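Local coordinates for protein 6-phospho-alpha-glucosidase (Merdibacter massiliensis, PDB 6VC6) that probably hydrolyses 6-phospho-alpha-glucosides to glucose 6-phosphate, as a family 4 glycosidase that uses NAD and a manganese ion, at residues 4-10 and 78-84; 35-39 and 70-75. All blocks are in the same frame, centred on the assembly; numbering follows the deposited sequence.

Contact 1: 4-10 and 78-84. With NAD (nicotinamide-adenine-dinucleotide), chain G.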
loop_
_atom_site.group_PDB
_atom_site.type_symbol
_atom_site.label_atom_id
_atom_site.label_comp_id
_atom_site.label_asym_id
_atom_site.label_seq_id
_atom_site.Cartn_x
_atom_site.Cartn_y
_atom_site.Cartn_z
ATOM N N TYR A 4 -9.856 -22.816 -2.721
ATOM C CA TYR A 4 -10.001 -21.748 -1.745
ATOM C C TYR A 4 -11.124 -20.791 -2.125
ATOM O O TYR A 4 -11.401 -20.563 -3.306
ATOM C CB TYR A 4 -8.689 -20.969 -1.595
ATOM C CG TYR A 4 -7.541 -21.821 -1.105
ATOM C CD1 TYR A 4 -7.309 -21.988 0.253
ATOM C CD2 TYR A 4 -6.698 -22.467 -2.001
ATOM C CE1 TYR A 4 -6.263 -22.769 0.707
ATOM C CE2 TYR A 4 -5.650 -23.251 -1.556
ATOM C CZ TYR A 4 -5.438 -23.398 -0.201
ATOM O OH TYR A 4 -4.396 -24.176 0.249
ATOM N N ASN A 5 -11.761 -20.230 -1.099
ATOM C CA ASN A 5 -12.772 -19.193 -1.256
ATOM C C ASN A 5 -12.143 -17.839 -0.958
ATOM O O ASN A 5 -11.519 -17.658 0.093
ATOM C CB ASN A 5 -13.961 -19.440 -0.324
ATOM C CG ASN A 5 -14.700 -20.724 -0.648
ATOM O OD1 ASN A 5 -14.608 -21.245 -1.759
ATOM N ND2 ASN A 5 -15.440 -21.240 0.326
ATOM N N VAL A 6 -12.305 -16.895 -1.882
ATOM C CA VAL A 6 -11.659 -15.590 -1.801
ATOM C C VAL A 6 -12.718 -14.505 -1.923
ATOM O O VAL A 6 -13.668 -14.635 -2.703
ATOM C CB VAL A 6 -10.582 -15.427 -2.895
ATOM C CG1 VAL A 6 -9.922 -14.057 -2.811
ATOM C CG2 VAL A 6 -9.541 -16.530 -2.789
ATOM N N CYS A 7 -12.559 -13.436 -1.144
ATOM C CA CYS A 7 -13.409 -12.258 -1.250
ATOM C C CYS A 7 -12.532 -11.023 -1.380
ATOM O O CYS A 7 -11.592 -10.840 -0.600
ATOM C CB CYS A 7 -14.336 -12.118 -0.039
ATOM S SG CYS A 7 -15.139 -10.499 0.084
ATOM N N ILE A 8 -12.837 -10.184 -2.365
ATOM C CA ILE A 8 -12.138 -8.921 -2.571
ATOM C C ILE A 8 -12.991 -7.808 -1.980
ATOM O O ILE A 8 -14.122 -7.578 -2.428
ATOM C CB ILE A 8 -11.852 -8.666 -4.058
ATOM C CG1 ILE A 8 -10.816 -9.659 -4.586
ATOM C CG2 ILE A 8 -11.376 -7.235 -4.270
ATOM C CD1 ILE A 8 -10.552 -9.530 -6.072
ATOM N N VAL A 9 -12.460 -7.123 -0.973
ATOM C CA VAL A 9 -13.122 -5.961 -0.392
ATOM C C VAL A 9 -12.693 -4.733 -1.181
ATOM O O VAL A 9 -11.503 -4.397 -1.227
ATOM C CB VAL A 9 -12.788 -5.809 1.098
ATOM C CG1 VAL A 9 -13.319 -4.483 1.618
ATOM C CG2 VAL A 9 -13.373 -6.968 1.890
ATOM N N GLY A 10 -13.658 -4.062 -1.799
ATOM C CA GLY A 10 -13.357 -2.989 -2.723
ATOM C C GLY A 10 -13.416 -3.481 -4.154
ATOM O O GLY A 10 -12.503 -3.233 -4.947
HETATM N N MSE A 78 -15.050 -17.975 4.222
HETATM C CA MSE A 78 -13.968 -17.490 3.375
HETATM C C MSE A 78 -12.607 -17.921 3.910
HETATM O O MSE A 78 -12.393 -17.971 5.121
HETATM C CB MSE A 78 -14.024 -15.966 3.254
HETATM C CG MSE A 78 -15.159 -15.456 2.381
HETATM SE SE MSE A 78 -14.865 -15.805 0.486
HETATM C CE MSE A 78 -16.663 -16.383 0.001
ATOM N N ASP A 79 -11.693 -18.241 2.996
ATOM C CA ASP A 79 -10.324 -18.574 3.371
ATOM C C ASP A 79 -9.404 -17.363 3.301
ATOM O O ASP A 79 -8.496 -17.225 4.128
ATOM C CB ASP A 79 -9.782 -19.686 2.468
ATOM C CG ASP A 79 -10.551 -20.984 2.613
ATOM O OD1 ASP A 79 -10.621 -21.513 3.743
ATOM O OD2 ASP A 79 -11.083 -21.475 1.595
ATOM N N PHE A 80 -9.625 -16.478 2.330
ATOM C CA PHE A 80 -8.790 -15.302 2.140
ATOM C C PHE A 80 -9.667 -14.096 1.844
ATOM O O PHE A 80 -10.647 -14.197 1.102
ATOM C CB PHE A 80 -7.789 -15.504 0.996
ATOM C CG PHE A 80 -6.634 -16.393 1.349
ATOM C CD1 PHE A 80 -5.520 -15.880 1.992
ATOM C CD2 PHE A 80 -6.661 -17.742 1.038
ATOM C CE1 PHE A 80 -4.453 -16.695 2.317
ATOM C CE2 PHE A 80 -5.597 -18.562 1.361
ATOM C CZ PHE A 80 -4.492 -18.038 2.001
ATOM N N ILE A 81 -9.304 -12.957 2.428
ATOM C CA ILE A 81 -9.961 -11.682 2.164
ATOM C C ILE A 81 -8.912 -10.727 1.613
ATOM O O ILE A 81 -7.949 -10.386 2.313
ATOM C CB ILE A 81 -10.623 -11.101 3.423
ATOM C CG1 ILE A 81 -11.564 -12.126 4.060
ATOM C CG2 ILE A 81 -11.374 -9.824 3.084
ATOM C CD1 ILE A 81 -12.773 -12.455 3.215
ATOM N N PHE A 82 -9.093 -10.305 0.364
ATOM C CA PHE A 82 -8.214 -9.331 -0.277
ATOM C C PHE A 82 -8.848 -7.953 -0.112
ATOM O O PHE A 82 -9.904 -7.678 -0.689
ATOM C CB PHE A 82 -8.005 -9.661 -1.756
ATOM C CG PHE A 82 -7.183 -10.900 -2.007
ATOM C CD1 PHE A 82 -6.705 -11.672 -0.959
ATOM C CD2 PHE A 82 -6.888 -11.290 -3.304
ATOM C CE1 PHE A 82 -5.954 -12.809 -1.200
ATOM C CE2 PHE A 82 -6.136 -12.424 -3.552
ATOM C CZ PHE A 82 -5.669 -13.184 -2.498
HETATM N N MSE A 83 -8.207 -7.091 0.668
HETATM C CA MSE A 83 -8.758 -5.767 0.940
HETATM C C MSE A 83 -8.031 -4.673 0.162
HETATM O O MSE A 83 -6.821 -4.501 0.302
HETATM C CB MSE A 83 -8.704 -5.466 2.439
HETATM C CG MSE A 83 -9.124 -6.629 3.320
HETATM SE SE MSE A 83 -9.727 -6.054 5.083
HETATM C CE MSE A 83 -11.419 -5.243 4.569
ATOM N N GLN A 84 -8.777 -3.934 -0.655
ATOM C CA GLN A 84 -8.227 -2.830 -1.437
ATOM C C GLN A 84 -9.245 -1.695 -1.526
ATOM O O GLN A 84 -9.526 -1.155 -2.597
ATOM C CB GLN A 84 -7.792 -3.299 -2.825
ATOM C CG GLN A 84 -8.873 -3.996 -3.639
ATOM C CD GLN A 84 -8.434 -4.271 -5.064
ATOM O OE1 GLN A 84 -9.237 -4.660 -5.912
ATOM N NE2 GLN A 84 -7.149 -4.070 -5.333
HETATM P PA NAD G . -10.573 3.292 -6.124
HETATM O O1A NAD G . -10.516 3.065 -7.615
HETATM O O2A NAD G . -11.337 4.470 -5.569
HETATM O O5B NAD G . -11.140 1.959 -5.427
HETATM C C5B NAD G . -11.610 1.988 -4.084
HETATM C C4B NAD G . -12.844 1.110 -3.960
HETATM O O4B NAD G . -13.069 0.779 -2.588
HETATM C C3B NAD G . -14.076 1.845 -4.460
HETATM O O3B NAD G . -14.769 1.028 -5.406
HETATM C C2B NAD G . -14.943 2.047 -3.236
HETATM O O2B NAD G . -16.323 1.861 -3.558
HETATM C C1B NAD G . -14.451 0.974 -2.281
HETATM N N9A NAD G . -14.642 1.366 -0.864
HETATM C C8A NAD G . -14.410 2.574 -0.317
HETATM N N7A NAD G . -14.706 2.572 1.009
HETATM C C5A NAD G . -15.142 1.339 1.325
HETATM C C6A NAD G . -15.620 0.647 2.546
HETATM N N6A NAD G . -15.693 1.293 3.735
HETATM N N1A NAD G . -15.982 -0.651 2.434
HETATM C C2A NAD G . -15.915 -1.308 1.261
HETATM N N3A NAD G . -15.494 -0.744 0.117
HETATM C C4A NAD G . -15.104 0.551 0.085
HETATM O O3 NAD G . -9.075 3.344 -5.538
HETATM P PN NAD G . -7.824 2.672 -6.291
HETATM O O1N NAD G . -7.017 3.769 -6.946
HETATM O O2N NAD G . -8.293 1.481 -7.094
HETATM O O5D NAD G . -7.001 2.134 -5.021
HETATM C C5D NAD G . -7.396 0.930 -4.368
HETATM C C4D NAD G . -6.668 0.847 -3.035
HETATM O O4D NAD G . -5.471 0.078 -3.178
HETATM C C3D NAD G . -6.254 2.234 -2.565
HETATM O O3D NAD G . -6.602 2.381 -1.187
HETATM C C2D NAD G . -4.748 2.246 -2.687
HETATM O O2D NAD G . -4.152 3.040 -1.661
HETATM C C1D NAD G . -4.414 0.776 -2.520
HETATM N N1N NAD G . -3.100 0.433 -3.056
HETATM C C2N NAD G . -2.170 0.056 -2.177
HETATM C C3N NAD G . -0.895 -0.289 -2.587
HETATM C C7N NAD G . 0.111 -0.702 -1.556
HETATM O O7N NAD G . 1.289 -0.777 -1.862
HETATM N N7N NAD G . -0.316 -0.965 -0.321
HETATM C C4N NAD G . -0.586 -0.253 -3.941
HETATM C C5N NAD G . -1.569 0.148 -4.839
HETATM C C6N NAD G . -2.836 0.484 -4.368
#

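Contact 2: 35-39 and 70-75. With NAD (nicotinamide-adenine-dinucleotide), chain G.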
loop_
_atom_site.group_PDB
_atom_site.type_symbol
_atom_site.label_atom_id
_atom_site.label_comp_id
_atom_site.label_asym_id
_atom_site.label_seq_id
_atom_site.Cartn_x
_atom_site.Cartn_y
_atom_site.Cartn_z
ATOM N N LEU A 35 -15.286 -16.950 -5.649
ATOM C CA LEU A 35 -14.788 -15.585 -5.539
ATOM C C LEU A 35 -15.969 -14.636 -5.404
ATOM O O LEU A 35 -16.949 -14.753 -6.146
ATOM C CB LEU A 35 -13.934 -15.197 -6.751
ATOM C CG LEU A 35 -13.543 -13.719 -6.829
ATOM C CD1 LEU A 35 -12.437 -13.397 -5.834
ATOM C CD2 LEU A 35 -13.127 -13.340 -8.241
ATOM N N VAL A 36 -15.875 -13.703 -4.459
ATOM C CA VAL A 36 -16.927 -12.727 -4.201
ATOM C C VAL A 36 -16.308 -11.337 -4.180
ATOM O O VAL A 36 -15.350 -11.091 -3.439
ATOM C CB VAL A 36 -17.661 -13.005 -2.875
ATOM C CG1 VAL A 36 -18.761 -11.978 -2.658
ATOM C CG2 VAL A 36 -18.232 -14.411 -2.862
ATOM N N LEU A 37 -16.854 -10.433 -4.986
ATOM C CA LEU A 37 -16.465 -9.029 -4.953
ATOM C C LEU A 37 -17.425 -8.277 -4.038
ATOM O O LEU A 37 -18.639 -8.286 -4.264
ATOM C CB LEU A 37 -16.480 -8.420 -6.355
ATOM C CG LEU A 37 -15.606 -9.055 -7.437
ATOM C CD1 LEU A 37 -15.689 -8.242 -8.720
ATOM C CD2 LEU A 37 -14.165 -9.176 -6.971
ATOM N N PHE A 38 -16.887 -7.634 -3.007
ATOM C CA PHE A 38 -17.685 -6.821 -2.102
ATOM C C PHE A 38 -17.308 -5.354 -2.249
ATOM O O PHE A 38 -16.139 -5.020 -2.473
ATOM C CB PHE A 38 -17.507 -7.254 -0.644
ATOM C CG PHE A 38 -18.288 -6.415 0.330
ATOM C CD1 PHE A 38 -19.636 -6.650 0.542
ATOM C CD2 PHE A 38 -17.676 -5.381 1.022
ATOM C CE1 PHE A 38 -20.358 -5.876 1.432
ATOM C CE2 PHE A 38 -18.394 -4.604 1.913
ATOM C CZ PHE A 38 -19.737 -4.853 2.117
ATOM N N ASP A 39 -18.306 -4.485 -2.117
ATOM C CA ASP A 39 -18.103 -3.046 -2.173
ATOM C C ASP A 39 -19.328 -2.370 -1.579
ATOM O O ASP A 39 -20.417 -2.949 -1.535
ATOM C CB ASP A 39 -17.859 -2.565 -3.609
ATOM C CG ASP A 39 -17.125 -1.238 -3.663
ATOM O OD1 ASP A 39 -17.567 -0.280 -2.994
ATOM O OD2 ASP A 39 -16.104 -1.153 -4.377
ATOM N N ASP A 70 -23.569 -6.955 0.161
ATOM C CA ASP A 70 -24.071 -7.538 1.396
ATOM C C ASP A 70 -22.925 -8.203 2.140
ATOM O O ASP A 70 -22.290 -9.118 1.592
ATOM C CB ASP A 70 -25.176 -8.552 1.095
ATOM C CG ASP A 70 -25.704 -9.237 2.342
ATOM O OD1 ASP A 70 -25.603 -8.652 3.440
ATOM O OD2 ASP A 70 -26.224 -10.367 2.220
ATOM N N PRO A 71 -22.617 -7.783 3.371
ATOM C CA PRO A 71 -21.479 -8.393 4.085
ATOM C C PRO A 71 -21.653 -9.876 4.355
ATOM O O PRO A 71 -20.667 -10.624 4.333
ATOM C CB PRO A 71 -21.412 -7.582 5.388
ATOM C CG PRO A 71 -22.118 -6.300 5.085
ATOM C CD PRO A 71 -23.201 -6.656 4.116
ATOM N N ALA A 72 -22.883 -10.328 4.613
ATOM C CA ALA A 72 -23.111 -11.738 4.911
ATOM C C ALA A 72 -22.764 -12.615 3.713
ATOM O O ALA A 72 -22.109 -13.654 3.858
ATOM C CB ALA A 72 -24.562 -11.957 5.339
ATOM N N GLU A 73 -23.196 -12.208 2.517
ATOM C CA GLU A 73 -22.874 -12.970 1.315
ATOM C C GLU A 73 -21.376 -12.980 1.040
ATOM O O GLU A 73 -20.855 -13.949 0.477
ATOM C CB GLU A 73 -23.615 -12.392 0.109
ATOM C CG GLU A 73 -25.104 -12.681 0.076
ATOM C CD GLU A 73 -25.754 -12.196 -1.205
ATOM O OE1 GLU A 73 -25.024 -11.721 -2.100
ATOM O OE2 GLU A 73 -26.995 -12.287 -1.317
ATOM N N ALA A 74 -20.670 -11.919 1.432
ATOM C CA ALA A 74 -19.271 -11.775 1.048
ATOM C C ALA A 74 -18.332 -12.527 1.985
ATOM O O ALA A 74 -17.388 -13.177 1.525
ATOM C CB ALA A 74 -18.893 -10.295 1.002
ATOM N N TYR A 75 -18.577 -12.461 3.292
ATOM C CA TYR A 75 -17.596 -12.882 4.284
ATOM C C TYR A 75 -17.860 -14.264 4.867
ATOM O O TYR A 75 -17.066 -14.732 5.690
ATOM C CB TYR A 75 -17.533 -11.854 5.419
ATOM C CG TYR A 75 -17.246 -10.443 4.952
ATOM C CD1 TYR A 75 -16.426 -10.205 3.858
ATOM C CD2 TYR A 75 -17.797 -9.350 5.608
ATOM C CE1 TYR A 75 -16.162 -8.919 3.428
ATOM C CE2 TYR A 75 -17.538 -8.059 5.187
ATOM C CZ TYR A 75 -16.721 -7.850 4.096
ATOM O OH TYR A 75 -16.460 -6.567 3.672
HETATM P PA NAD G . -10.573 3.292 -6.124
HETATM O O1A NAD G . -10.516 3.065 -7.615
HETATM O O2A NAD G . -11.337 4.470 -5.569
HETATM O O5B NAD G . -11.140 1.959 -5.427
HETATM C C5B NAD G . -11.610 1.988 -4.084
HETATM C C4B NAD G . -12.844 1.110 -3.960
HETATM O O4B NAD G . -13.069 0.779 -2.588
HETATM C C3B NAD G . -14.076 1.845 -4.460
HETATM O O3B NAD G . -14.769 1.028 -5.406
HETATM C C2B NAD G . -14.943 2.047 -3.236
HETATM O O2B NAD G . -16.323 1.861 -3.558
HETATM C C1B NAD G . -14.451 0.974 -2.281
HETATM N N9A NAD G . -14.642 1.366 -0.864
HETATM C C8A NAD G . -14.410 2.574 -0.317
HETATM N N7A NAD G . -14.706 2.572 1.009
HETATM C C5A NAD G . -15.142 1.339 1.325
HETATM C C6A NAD G . -15.620 0.647 2.546
HETATM N N6A NAD G . -15.693 1.293 3.735
HETATM N N1A NAD G . -15.982 -0.651 2.434
HETATM C C2A NAD G . -15.915 -1.308 1.261
HETATM N N3A NAD G . -15.494 -0.744 0.117
HETATM C C4A NAD G . -15.104 0.551 0.085
HETATM O O3 NAD G . -9.075 3.344 -5.538
HETATM P PN NAD G . -7.824 2.672 -6.291
HETATM O O1N NAD G . -7.017 3.769 -6.946
HETATM O O2N NAD G . -8.293 1.481 -7.094
HETATM O O5D NAD G . -7.001 2.134 -5.021
HETATM C C5D NAD G . -7.396 0.930 -4.368
HETATM C C4D NAD G . -6.668 0.847 -3.035
HETATM O O4D NAD G . -5.471 0.078 -3.178
HETATM C C3D NAD G . -6.254 2.234 -2.565
HETATM O O3D NAD G . -6.602 2.381 -1.187
HETATM C C2D NAD G . -4.748 2.246 -2.687
HETATM O O2D NAD G . -4.152 3.040 -1.661
HETATM C C1D NAD G . -4.414 0.776 -2.520
HETATM N N1N NAD G . -3.100 0.433 -3.056
HETATM C C2N NAD G . -2.170 0.056 -2.177
HETATM C C3N NAD G . -0.895 -0.289 -2.587
HETATM C C7N NAD G . 0.111 -0.702 -1.556
HETATM O O7N NAD G . 1.289 -0.777 -1.862
HETATM N N7N NAD G . -0.316 -0.965 -0.321
HETATM C C4N NAD G . -0.586 -0.253 -3.941
HETATM C C5N NAD G . -1.569 0.148 -4.839
HETATM C C6N NAD G . -2.836 0.484 -4.368
#

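Contact 1: 4-10 and 78-84
Val6, Cys7, Ile8 and Val9 pair in parallel register with Phe80, Ile81, Phe82 and Met83, making these two strands central neighbours in the Rossmann-like sheet that carries NAD. Beta-branched and aromatic residues suit such strands, because each face must fill hollows under covering helices. On the face of Val6 and Ile8, methyl CG1 of Val6 sits over the centre of the Phe82 ring, 4.1 Å from its centroid and 7° off the normal, a clear CH-pi contact. Phe82 also leans its CB against CG1 of Ile8, and helix 16-25 covers this pair through Phe23. Nearer the start of the strands, Phe80 turns an edge toward the face of Tyr4 in an offset edge-to-face pair.

On the face of Cys7 and Val9 the contacts are aliphatic rather than aromatic. Ile81 has CG1 anti to its carbonyl carbon (chi1 -53°), and a bend at chi2 brings CD1 to 3.6 Å from Cys7 CB. Its other branch, CG2, meets CG2 of Val9, while the terminal CE of selenomethionine Met83 slots against both Val9 methyls, 3.6 Å from CG1. Helix 113-136 packs on Met83 from outside. Selenomethionine Met78, bent at chi2 and chi3, lays SE across the backbone of Val6, 3.5 Å from its carbonyl C.

At the NAD end, Gly10 has a positive phi, and any side chain there would collide with the carbonyl O of Val9 and with Gln84 O, which itself comes near the nicotinamide ribose. At the far end three bonds hold the Asn5 backbone: its O accepts from Asp79 N and Phe80 N, and its N donates to Asp79 OD2, 3.0 Å away at 171°, through the anti lone pair of that oxygen.

Contact 2: 35-39 and 70-75
Phe38 and Tyr75 cross at about a right angle, the edge of the tyrosine directed at the face of the phenylalanine in an edge-to-face pair with centroids 5.2 Å apart and planes at 53°. Tyr75 CZ stands over that face toward its rim, and the OH reaches 3.1 Å from Phe38 CD2. With CG anti to the backbone N (chi1 179°), the Phe38 ring extends to the start of helix 71-75, where its CE1 lies 3.5 Å from Pro71 N, while Phe38 CB, back at the root of the side chain, rests on Ala74 CB a turn later. The short helix packs on the Val36 and Phe38 side of strand 32-38, running obliquely against it, in the Rossmann-like NAD domain. Proline suits the first turn, where its missing N-H costs no helix bond, and Asp70 caps it with a weak bond from Ala72 N. Alanine at Ala74 lets the helix come close, so Val36 CG1 touches Ala74 CA at 3.7 Å. Replacing Phe38 with a serine would probably open a gap beside Pro71 and leave the Tyr75 ring without its stacking partner. Just beyond, Asp39 turns to the adenosine ribose, where NAD O2B donates to OD1 at 2.5 Å and O3B to OD2 at 2.8 Å.

In the fold
Contacts 1 and 2 share one sheet, since strands 4-9 and 32-38 are neighbours in it, and backbone atoms join them directly: Ile8 O lies 2.8 Å from Phe38 N, and Gly10 N 2.7 Å from Phe38 O, both probable hydrogen bonds. Contact 1 is strand on strand, buried almost throughout and tied by regular backbone bonds; contact 2 sets a short helix on a strand, is only partly buried, and relies on side-chain packing with no hydrogen bond across it. Helix 71-75 is followed, after a short connection, by strand 80-83, and Tyr75 also touches Cys7 and Val9. Both contacts reach NAD: contact 1 borders both riboses with backbone atoms, contact 2 grips the adenosine ribose with a carboxylate.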